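Local coordinates for protein putative NADH-flavin reductase (PDB 4R01) that probably binds NAD(P)H through a Rossmann-type fold and, as a putative NADH-flavin reductase, may pass its electrons to a flavin, at residues M2-A8 / F59-A65; H77-E82 / D133-L138; L144-S150 / I201-L207. All coordinates share one frame; numbering follows the deposited sequence.

Interaction 1 (M2-A8 / F59-A65)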
loop_
_atom_site.group_PDB
_atom_site.type_symbol
_atom_site.label_atom_id
_atom_site.label_comp_id
_atom_site.label_asym_id
_atom_site.label_seq_id
_atom_site.Cartn_x
_atom_site.Cartn_y
_atom_site.Cartn_z
ATOM N N MET A 2 -33.801 -25.603 -2.911
ATOM C CA MET A 2 -34.229 -24.699 -1.849
ATOM C C MET A 2 -35.183 -23.632 -2.376
ATOM O O MET A 2 -35.173 -23.309 -3.563
ATOM C CB MET A 2 -33.019 -24.029 -1.188
ATOM C CG MET A 2 -32.035 -24.994 -0.544
ATOM S SD MET A 2 -30.543 -24.172 0.056
ATOM C CE MET A 2 -31.213 -23.160 1.373
ATOM N N LYS A 3 -36.008 -23.089 -1.487
ATOM C CA LYS A 3 -36.881 -21.976 -1.841
ATOM C C LYS A 3 -36.332 -20.685 -1.247
ATOM O O LYS A 3 -36.387 -20.469 -0.035
ATOM C CB LYS A 3 -38.313 -22.232 -1.365
ATOM C CG LYS A 3 -38.416 -23.080 -0.108
ATOM C CD LYS A 3 -39.851 -23.522 0.143
ATOM C CE LYS A 3 -40.408 -24.311 -1.034
ATOM N NZ LYS A 3 -41.828 -24.710 -0.816
ATOM N N LEU A 4 -35.797 -19.830 -2.112
ATOM C CA LEU A 4 -35.095 -18.631 -1.675
ATOM C C LEU A 4 -35.822 -17.351 -2.061
ATOM O O LEU A 4 -36.425 -17.260 -3.131
ATOM C CB LEU A 4 -33.683 -18.611 -2.258
ATOM C CG LEU A 4 -32.880 -19.897 -2.060
ATOM C CD1 LEU A 4 -31.520 -19.795 -2.734
ATOM C CD2 LEU A 4 -32.737 -20.212 -0.581
ATOM N N ALA A 5 -35.758 -16.363 -1.177
ATOM C CA ALA A 5 -36.283 -15.038 -1.467
ATOM C C ALA A 5 -35.129 -14.046 -1.548
ATOM O O ALA A 5 -34.264 -14.012 -0.669
ATOM C CB ALA A 5 -37.286 -14.611 -0.409
ATOM N N VAL A 6 -35.110 -13.250 -2.612
ATOM C CA VAL A 6 -34.064 -12.253 -2.788
ATOM C C VAL A 6 -34.652 -10.848 -2.828
ATOM O O VAL A 6 -35.350 -10.482 -3.773
ATOM C CB VAL A 6 -33.251 -12.502 -4.071
ATOM C CG1 VAL A 6 -32.196 -11.422 -4.245
ATOM C CG2 VAL A 6 -32.607 -13.878 -4.032
ATOM N N ILE A 7 -34.370 -10.071 -1.787
ATOM C CA ILE A 7 -34.815 -8.686 -1.709
ATOM C C ILE A 7 -33.954 -7.818 -2.625
ATOM O O ILE A 7 -32.732 -7.975 -2.659
ATOM C CB ILE A 7 -34.759 -8.153 -0.258
ATOM C CG1 ILE A 7 -36.001 -8.583 0.524
ATOM C CG2 ILE A 7 -34.672 -6.636 -0.239
ATOM C CD1 ILE A 7 -36.047 -10.047 0.885
ATOM N N ALA A 8 -34.606 -6.925 -3.369
ATOM C CA ALA A 8 -33.950 -6.055 -4.349
ATOM C C ALA A 8 -33.281 -6.871 -5.451
ATOM O O ALA A 8 -32.101 -6.688 -5.748
ATOM C CB ALA A 8 -32.935 -5.134 -3.667
ATOM N N PHE A 59 -39.834 -20.092 3.146
ATOM C CA PHE A 59 -38.528 -19.938 2.514
ATOM C C PHE A 59 -37.439 -20.603 3.348
ATOM O O PHE A 59 -37.420 -20.479 4.572
ATOM C CB PHE A 59 -38.189 -18.460 2.308
ATOM C CG PHE A 59 -38.992 -17.794 1.229
ATOM C CD1 PHE A 59 -38.773 -18.100 -0.104
ATOM C CD2 PHE A 59 -39.957 -16.855 1.547
ATOM C CE1 PHE A 59 -39.509 -17.489 -1.100
ATOM C CE2 PHE A 59 -40.697 -16.238 0.555
ATOM C CZ PHE A 59 -40.472 -16.555 -0.771
ATOM N N ASP A 60 -36.535 -21.312 2.681
ATOM C CA ASP A 60 -35.388 -21.900 3.359
ATOM C C ASP A 60 -34.413 -20.807 3.778
ATOM O O ASP A 60 -33.800 -20.877 4.844
ATOM C CB ASP A 60 -34.693 -22.921 2.460
ATOM C CG ASP A 60 -35.518 -24.172 2.255
ATOM O OD1 ASP A 60 -36.136 -24.642 3.234
ATOM O OD2 ASP A 60 -35.553 -24.682 1.117
ATOM N N ALA A 61 -34.280 -19.792 2.931
ATOM C CA ALA A 61 -33.392 -18.676 3.218
ATOM C C ALA A 61 -33.852 -17.403 2.519
ATOM O O ALA A 61 -34.428 -17.450 1.432
ATOM C CB ALA A 61 -31.964 -19.017 2.807
ATOM N N VAL A 62 -33.593 -16.267 3.157
ATOM C CA VAL A 62 -33.892 -14.967 2.577
ATOM C C VAL A 62 -32.601 -14.174 2.385
ATOM O O VAL A 62 -31.870 -13.928 3.343
ATOM C CB VAL A 62 -34.870 -14.169 3.458
ATOM C CG1 VAL A 62 -34.956 -12.729 2.990
ATOM C CG2 VAL A 62 -36.246 -14.824 3.453
ATOM N N ILE A 63 -32.319 -13.786 1.143
ATOM C CA ILE A 63 -31.096 -13.051 0.831
ATOM C C ILE A 63 -31.392 -11.594 0.503
ATOM O O ILE A 63 -32.041 -11.293 -0.498
ATOM C CB ILE A 63 -30.332 -13.672 -0.361
ATOM C CG1 ILE A 63 -29.978 -15.136 -0.085
ATOM C CG2 ILE A 63 -29.078 -12.865 -0.669
ATOM C CD1 ILE A 63 -30.993 -16.125 -0.617
ATOM N N SER A 64 -30.909 -10.689 1.346
ATOM C CA SER A 64 -31.119 -9.269 1.108
ATOM C C SER A 64 -29.939 -8.655 0.365
ATOM O O SER A 64 -28.812 -8.629 0.863
ATOM C CB SER A 64 -31.353 -8.527 2.422
ATOM O OG SER A 64 -31.464 -7.134 2.192
ATOM N N ALA A 65 -30.216 -8.172 -0.840
ATOM C CA ALA A 65 -29.233 -7.463 -1.642
ATOM C C ALA A 65 -29.618 -5.993 -1.700
ATOM O O ALA A 65 -29.342 -5.302 -2.677
ATOM C CB ALA A 65 -29.148 -8.057 -3.038
HETATM O O HOH W 1 -29.229 -5.884 -5.503
#
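Strands 3-7 and 61-64 are parallel neighbours in the sheet of the NAD(P)-binding Rossmann fold; the backbone of A5 and I7 hydrogen-bonds to A61, I63 and A65, the residues flanking their register partners V62 and S64. The ladder runs A5 N to A61 O, I63 N to A5 O (2.7 Å, 165° at the hydrogen), I7 N to I63 O and A65 N to I7 O. At the opening end D60 adds a side-chain rung: its OD2 takes the backbone N-H of K3 at 3.1 Å, met from above the carboxylate plane, while D60 N returns a bond to K3 O at 2.8 Å. M2 CE lies 3.7 Å from D60 CB because its chain bends at chi3 (66°). The F59 ring is laid flat over A5, whose CB stands 3.6 Å from the ring centroid, almost on the normal, a CH-pi contact; K3 O lies at the ring edge. On the A5 and I7 face, I7 CD1 meets V62 CG1 at 3.6 Å, and helix 76-88 covers this side with F84 and L88. On the L4 and V6 face, L4 CD2 touches A61 CB at 3.7 Å and L4 CB meets I63 CD1, under L191 and L195 of helix 184-196. A8 opens the turn after the first strand, in Rossmann folds usually the glycine-rich dinucleotide-binding loop; a sulfate ion near its side chain, probably from the crystallisation liquor, is consistent with a phosphate site there. Backbone hydrogen bonds and apolar side chains thus make up the buried middle, a carboxylate accepting a backbone N-H ties the more exposed start, and a water within hydrogen-bonding distance of both A8 O and A65 O sits at the other end.

Interaction 2 (H77-E82 / D133-L138)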
loop_
_atom_site.group_PDB
_atom_site.type_symbol
_atom_site.label_atom_id
_atom_site.label_comp_id
_atom_site.label_asym_id
_atom_site.label_seq_id
_atom_site.Cartn_x
_atom_site.Cartn_y
_atom_site.Cartn_z
ATOM N N HIS A 77 -30.442 0.800 5.765
ATOM C CA HIS A 77 -29.722 -0.458 5.925
ATOM C C HIS A 77 -29.954 -1.024 7.319
ATOM O O HIS A 77 -30.203 -2.219 7.482
ATOM C CB HIS A 77 -28.222 -0.272 5.678
ATOM C CG HIS A 77 -27.846 -0.229 4.229
ATOM N ND1 HIS A 77 -27.730 0.951 3.525
ATOM C CD2 HIS A 77 -27.563 -1.219 3.352
ATOM C CE1 HIS A 77 -27.390 0.684 2.277
ATOM N NE2 HIS A 77 -27.283 -0.626 2.145
ATOM N N SER A 78 -29.877 -0.157 8.323
ATOM C CA SER A 78 -30.097 -0.567 9.701
ATOM C C SER A 78 -31.563 -0.899 9.938
ATOM O O SER A 78 -31.885 -1.900 10.576
ATOM C CB SER A 78 -29.640 0.522 10.672
ATOM O OG SER A 78 -28.234 0.688 10.626
ATOM N N LYS A 79 -32.449 -0.056 9.415
ATOM C CA LYS A 79 -33.881 -0.256 9.604
ATOM C C LYS A 79 -34.331 -1.562 8.961
ATOM O O LYS A 79 -35.248 -2.218 9.456
ATOM C CB LYS A 79 -34.676 0.919 9.033
ATOM C CG LYS A 79 -36.114 0.984 9.525
ATOM C CD LYS A 79 -36.929 1.999 8.740
ATOM C CE LYS A 79 -38.368 2.057 9.240
ATOM N NZ LYS A 79 -39.291 2.674 8.245
ATOM N N SER A 80 -33.676 -1.941 7.866
ATOM C CA SER A 80 -34.008 -3.184 7.176
ATOM C C SER A 80 -33.683 -4.386 8.057
ATOM O O SER A 80 -34.457 -5.340 8.126
ATOM C CB SER A 80 -33.266 -3.285 5.840
ATOM O OG SER A 80 -31.867 -3.408 6.035
ATOM N N ILE A 81 -32.541 -4.325 8.735
ATOM C CA ILE A 81 -32.143 -5.371 9.670
ATOM C C ILE A 81 -33.165 -5.527 10.789
ATOM O O ILE A 81 -33.599 -6.637 11.095
ATOM C CB ILE A 81 -30.769 -5.081 10.293
ATOM C CG1 ILE A 81 -29.695 -5.033 9.209
ATOM C CG2 ILE A 81 -30.429 -6.127 11.341
ATOM C CD1 ILE A 81 -29.573 -6.311 8.409
ATOM N N GLU A 82 -33.543 -4.404 11.391
ATOM C CA GLU A 82 -34.527 -4.395 12.465
ATOM C C GLU A 82 -35.841 -5.001 11.987
ATOM O O GLU A 82 -36.496 -5.744 12.716
ATOM C CB GLU A 82 -34.755 -2.970 12.971
ATOM C CG GLU A 82 -35.106 -2.885 14.446
ATOM C CD GLU A 82 -33.900 -3.099 15.343
ATOM O OE1 GLU A 82 -32.951 -2.292 15.263
ATOM O OE2 GLU A 82 -33.902 -4.073 16.124
ATOM N N ASP A 133 -22.710 -0.330 10.580
ATOM C CA ASP A 133 -23.792 -0.233 11.559
ATOM C C ASP A 133 -24.758 -1.390 11.374
ATOM O O ASP A 133 -25.291 -1.937 12.336
ATOM C CB ASP A 133 -24.538 1.096 11.423
ATOM C CG ASP A 133 -23.685 2.291 11.807
ATOM O OD1 ASP A 133 -22.478 2.108 12.072
ATOM O OD2 ASP A 133 -24.224 3.418 11.836
ATOM N N GLU A 134 -24.970 -1.747 10.113
ATOM C CA GLU A 134 -25.830 -2.859 9.734
ATOM C C GLU A 134 -25.342 -4.162 10.356
ATOM O O GLU A 134 -26.119 -4.905 10.956
ATOM C CB GLU A 134 -25.877 -2.972 8.208
ATOM C CG GLU A 134 -26.730 -4.093 7.664
ATOM C CD GLU A 134 -26.903 -4.002 6.158
ATOM O OE1 GLU A 134 -26.083 -3.323 5.504
ATOM O OE2 GLU A 134 -27.863 -4.604 5.629
ATOM N N LEU A 135 -24.045 -4.425 10.218
ATOM C CA LEU A 135 -23.443 -5.635 10.764
ATOM C C LEU A 135 -23.436 -5.623 12.294
ATOM O O LEU A 135 -23.687 -6.650 12.928
ATOM C CB LEU A 135 -22.018 -5.803 10.229
ATOM C CG LEU A 135 -21.151 -6.892 10.866
ATOM C CD1 LEU A 135 -21.776 -8.264 10.679
ATOM C CD2 LEU A 135 -19.736 -6.856 10.295
ATOM N N ASP A 136 -23.158 -4.462 12.881
ATOM C CA ASP A 136 -23.117 -4.336 14.336
ATOM C C ASP A 136 -24.479 -4.636 14.959
ATOM O O ASP A 136 -24.563 -5.205 16.047
ATOM C CB ASP A 136 -22.649 -2.936 14.751
ATOM C CG ASP A 136 -21.186 -2.685 14.418
ATOM O OD1 ASP A 136 -20.443 -3.668 14.205
ATOM O OD2 ASP A 136 -20.777 -1.503 14.379
ATOM N N LEU A 137 -25.542 -4.257 14.261
ATOM C CA LEU A 137 -26.896 -4.483 14.753
ATOM C C LEU A 137 -27.261 -5.965 14.694
ATOM O O LEU A 137 -27.982 -6.470 15.553
ATOM C CB LEU A 137 -27.900 -3.650 13.953
ATOM C CG LEU A 137 -29.333 -3.589 14.484
ATOM C CD1 LEU A 137 -29.353 -3.117 15.931
ATOM C CD2 LEU A 137 -30.173 -2.674 13.615
ATOM N N LEU A 138 -26.749 -6.661 13.683
ATOM C CA LEU A 138 -27.023 -8.084 13.517
ATOM C C LEU A 138 -26.454 -8.929 14.655
ATOM O O LEU A 138 -27.068 -9.911 15.069
ATOM C CB LEU A 138 -26.468 -8.583 12.179
ATOM C CG LEU A 138 -27.364 -8.413 10.950
ATOM C CD1 LEU A 138 -26.600 -8.748 9.676
ATOM C CD2 LEU A 138 -28.608 -9.286 11.073
HETATM O O HOH W 2 -30.720 -4.967 4.273
#
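I81 packs against E134, L137 and L138 where helices 76-88 and 125-138 run side by side, their local axes 8.7 Å apart and 22° from parallel. The apolar contacts centre on this isoleucine. Its CG1 lies 3.5 Å from E134 CG, the two side chains crossing at about a right angle, and its CG2 reaches L138 CD2 at 3.7 Å. CG2 also meets L137 CD2, which sits against S78 O as well. E134 holds CG anti to its own backbone nitrogen (chi1 180°) and stays extended, which carries the aliphatic part past I81 and the carboxylate on to H77.

Polar groups approach without a direct hydrogen bond between the helices. E134 OE1 comes within 3.4 Å of H77 CD2, the ring and carboxylate planes 61° apart, while H77 ND1 is bonded to L74 O. A water joins the helices instead, donating to S80 OG (2.6 Å) and E134 OE2 (3.2 Å); S80 OG in turn donates to H77 O in its own helix. At the far end E82 OE1 lies against L137 CD2 at 3.3 Å, and OE2 forms a salt bridge with K141.

Both helices lie on one side of the main sheet: I81 rests on F95, and E134 and L138 on V97, all of strand 94-98, while L138 also reaches W146 and F148 of strand 145-150.

Interaction 3 (L144-S150 / I201-L207)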
loop_
_atom_site.group_PDB
_atom_site.type_symbol
_atom_site.label_atom_id
_atom_site.label_comp_id
_atom_site.label_asym_id
_atom_site.label_seq_id
_atom_site.Cartn_x
_atom_site.Cartn_y
_atom_site.Cartn_z
ATOM N N LEU A 144 -31.686 -14.939 15.644
ATOM C CA LEU A 144 -31.736 -14.809 14.194
ATOM C C LEU A 144 -30.582 -15.562 13.543
ATOM O O LEU A 144 -29.419 -15.350 13.889
ATOM C CB LEU A 144 -31.697 -13.336 13.784
ATOM C CG LEU A 144 -31.783 -13.049 12.284
ATOM C CD1 LEU A 144 -33.114 -13.526 11.719
ATOM C CD2 LEU A 144 -31.581 -11.568 12.007
ATOM N N ASN A 145 -30.909 -16.444 12.603
ATOM C CA ASN A 145 -29.891 -17.190 11.872
ATOM C C ASN A 145 -29.322 -16.366 10.724
ATOM O O ASN A 145 -29.608 -16.633 9.557
ATOM C CB ASN A 145 -30.467 -18.503 11.344
ATOM C CG ASN A 145 -30.905 -19.433 12.455
ATOM O OD1 ASN A 145 -30.319 -19.446 13.537
ATOM N ND2 ASN A 145 -31.946 -20.216 12.194
ATOM N N TRP A 146 -28.511 -15.368 11.062
ATOM C CA TRP A 146 -28.001 -14.426 10.073
ATOM C C TRP A 146 -26.604 -14.785 9.587
ATOM O O TRP A 146 -25.844 -15.455 10.281
ATOM C CB TRP A 146 -27.996 -13.005 10.648
ATOM C CG TRP A 146 -27.127 -12.838 11.863
ATOM C CD1 TRP A 146 -27.503 -12.991 13.166
ATOM C CD2 TRP A 146 -25.739 -12.480 11.886
ATOM N NE1 TRP A 146 -26.435 -12.753 13.999
ATOM C CE2 TRP A 146 -25.342 -12.437 13.239
ATOM C CE3 TRP A 146 -24.796 -12.195 10.897
ATOM C CZ2 TRP A 146 -24.040 -12.119 13.624
ATOM C CZ3 TRP A 146 -23.501 -11.879 11.284
ATOM C CH2 TRP A 146 -23.139 -11.843 12.636
ATOM N N THR A 147 -26.278 -14.332 8.381
ATOM C CA THR A 147 -24.929 -14.463 7.849
ATOM C C THR A 147 -24.593 -13.253 6.985
ATOM O O THR A 147 -25.182 -13.052 5.922
ATOM C CB THR A 147 -24.750 -15.756 7.027
ATOM O OG1 THR A 147 -24.977 -16.893 7.867
ATOM C CG2 THR A 147 -23.340 -15.834 6.460
ATOM N N PHE A 148 -23.652 -12.446 7.465
ATOM C CA PHE A 148 -23.187 -11.265 6.748
ATOM C C PHE A 148 -22.111 -11.665 5.747
ATOM O O PHE A 148 -21.087 -12.233 6.125
ATOM C CB PHE A 148 -22.641 -10.230 7.734
ATOM C CG PHE A 148 -22.665 -8.818 7.217
ATOM C CD1 PHE A 148 -23.847 -8.091 7.212
ATOM C CD2 PHE A 148 -21.507 -8.214 6.756
ATOM C CE1 PHE A 148 -23.877 -6.790 6.747
ATOM C CE2 PHE A 148 -21.528 -6.909 6.290
ATOM C CZ PHE A 148 -22.717 -6.197 6.289
ATOM N N VAL A 149 -22.337 -11.379 4.469
ATOM C CA VAL A 149 -21.390 -11.791 3.441
ATOM C C VAL A 149 -20.654 -10.598 2.838
ATOM O O VAL A 149 -21.129 -9.970 1.893
ATOM C CB VAL A 149 -22.088 -12.578 2.323
ATOM C CG1 VAL A 149 -21.062 -13.140 1.354
ATOM C CG2 VAL A 149 -22.928 -13.695 2.916
ATOM N N SER A 150 -19.488 -10.294 3.398
ATOM C CA SER A 150 -18.664 -9.196 2.909
ATOM C C SER A 150 -18.013 -9.538 1.577
ATOM O O SER A 150 -17.458 -10.623 1.413
ATOM C CB SER A 150 -17.587 -8.835 3.935
ATOM O OG SER A 150 -18.133 -8.104 5.015
ATOM N N ILE A 201 -23.328 -19.756 10.677
ATOM C CA ILE A 201 -24.560 -19.172 11.186
ATOM C C ILE A 201 -24.245 -18.160 12.285
ATOM O O ILE A 201 -23.415 -18.423 13.156
ATOM C CB ILE A 201 -25.510 -20.254 11.729
ATOM C CG1 ILE A 201 -25.663 -21.385 10.708
ATOM C CG2 ILE A 201 -26.864 -19.654 12.083
ATOM C CD1 ILE A 201 -26.163 -20.924 9.353
ATOM N N LYS A 202 -24.909 -17.007 12.227
ATOM C CA LYS A 202 -24.693 -15.908 13.172
ATOM C C LYS A 202 -23.241 -15.431 13.170
ATOM O O LYS A 202 -22.661 -15.172 14.224
ATOM C CB LYS A 202 -25.108 -16.318 14.587
ATOM C CG LYS A 202 -26.544 -16.803 14.702
ATOM C CD LYS A 202 -26.896 -17.104 16.146
ATOM C CE LYS A 202 -28.230 -17.812 16.261
ATOM N NZ LYS A 202 -28.561 -18.095 17.682
ATOM N N GLU A 203 -22.661 -15.314 11.981
ATOM C CA GLU A 203 -21.314 -14.778 11.837
ATOM C C GLU A 203 -21.109 -14.216 10.434
ATOM O O GLU A 203 -21.948 -14.408 9.551
ATOM C CB GLU A 203 -20.267 -15.850 12.146
ATOM C CG GLU A 203 -20.465 -17.164 11.410
ATOM C CD GLU A 203 -19.327 -18.141 11.647
ATOM O OE1 GLU A 203 -18.183 -17.830 11.254
ATOM O OE2 GLU A 203 -19.575 -19.215 12.234
ATOM N N ARG A 204 -20.004 -13.506 10.234
ATOM C CA ARG A 204 -19.710 -12.935 8.927
ATOM C C ARG A 204 -18.614 -13.684 8.185
ATOM O O ARG A 204 -17.563 -13.990 8.748
ATOM C CB ARG A 204 -19.298 -11.467 9.039
ATOM C CG ARG A 204 -18.616 -10.998 7.762
ATOM C CD ARG A 204 -18.120 -9.589 7.826
ATOM N NE ARG A 204 -17.093 -9.399 8.839
ATOM C CZ ARG A 204 -16.520 -8.228 9.065
ATOM N NH1 ARG A 204 -16.874 -7.183 8.329
ATOM N NH2 ARG A 204 -15.597 -8.098 10.007
ATOM N N ILE A 205 -18.871 -13.962 6.912
ATOM C CA ILE A 205 -17.850 -14.483 6.021
ATOM C C ILE A 205 -17.476 -13.421 4.993
ATOM O O ILE A 205 -18.183 -12.424 4.837
ATOM C CB ILE A 205 -18.326 -15.749 5.299
ATOM C CG1 ILE A 205 -19.607 -15.454 4.514
ATOM C CG2 ILE A 205 -18.554 -16.868 6.300
ATOM C CD1 ILE A 205 -20.156 -16.651 3.773
ATOM N N SER A 206 -16.366 -13.635 4.294
ATOM C CA SER A 206 -15.942 -12.716 3.243
ATOM C C SER A 206 -15.509 -13.484 1.997
ATOM O O SER A 206 -15.044 -14.623 2.089
ATOM C CB SER A 206 -14.806 -11.814 3.737
ATOM O OG SER A 206 -13.726 -12.583 4.237
ATOM N N LEU A 207 -15.670 -12.856 0.836
ATOM C CA LEU A 207 -15.371 -13.505 -0.437
ATOM C C LEU A 207 -14.406 -12.673 -1.278
ATOM O O LEU A 207 -14.392 -11.446 -1.179
ATOM C CB LEU A 207 -16.663 -13.762 -1.216
ATOM C CG LEU A 207 -17.659 -14.709 -0.545
ATOM C CD1 LEU A 207 -18.985 -14.719 -1.297
ATOM C CD2 LEU A 207 -17.074 -16.107 -0.474
#
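Strands 145-150 and 203-209 meet in parallel in the half of the main sheet beyond strand 94-98, toward its 165-168 edge, where W146 spreads its indole over the chain at K202 and E203. K202 CA stands 3.7 Å from the centroid of the five-membered ring, 16° off its normal, a CH-pi contact, and E203 N lies over the same face nearer the rim. The indole gets there because CG sits between the backbone nitrogen and the carbonyl carbon (chi1 61°), turning the ring back across the neighbouring strand. K202 N bonds to W146 O at 2.7 Å, and the K202 chain stretches past L144 O, its NZ held by N142 O. The pairing is weak at F148 N to E203 O, then firms up: I205 N to F148 O, S150 N to I205 O and L207 N to S150 O are each 2.9 Å.

Strand 145-150 stands between strands 94-98 and 203-209 in the Rossmann-type sheet, T147 and V149 bonding to the backbone of F95, V97 and G99 on its other edge. On the F148 and S150 face, F148 and R204 lie side by side, R204 CD at the phenyl edge 3.8 Å from CD2. Bent at chi3 (63°), R204 sends its guanidinium on to a salt bridge with E170 and a bond to S103 O. R204 CD also touches S150 OG at 3.2 Å, the hydroxyl being bonded to G100 O. On the opposite face, V149 CG1 meets L207 CD1 at 3.7 Å and V149 CG2 packs alongside I205 CG1.

How the interactions relate
Interactions 1 and 3 are two parallel pairings of one sheet, centres about 14 Å apart; strand 94-98 lies between strands 61-64 and 145-150, and the nearest atoms of the two contacts are about 7 Å apart. Interaction 2 lies in the helical layer packed on one face of that sheet. Its centre is about 13 Å from that of interaction 3, which it touches: L135 CD1 packs on F148 CG at 3.6 Å, and L138 O approaches W146 NE1 at 3.1 Å. Interactions 1 and 2 have centres about 17 Å apart, although strand 61-64 leads into helix 76-88. A sulfate about 4 Å from the A8 side chain may mark the dinucleotide phosphate site, at that end of interaction 1.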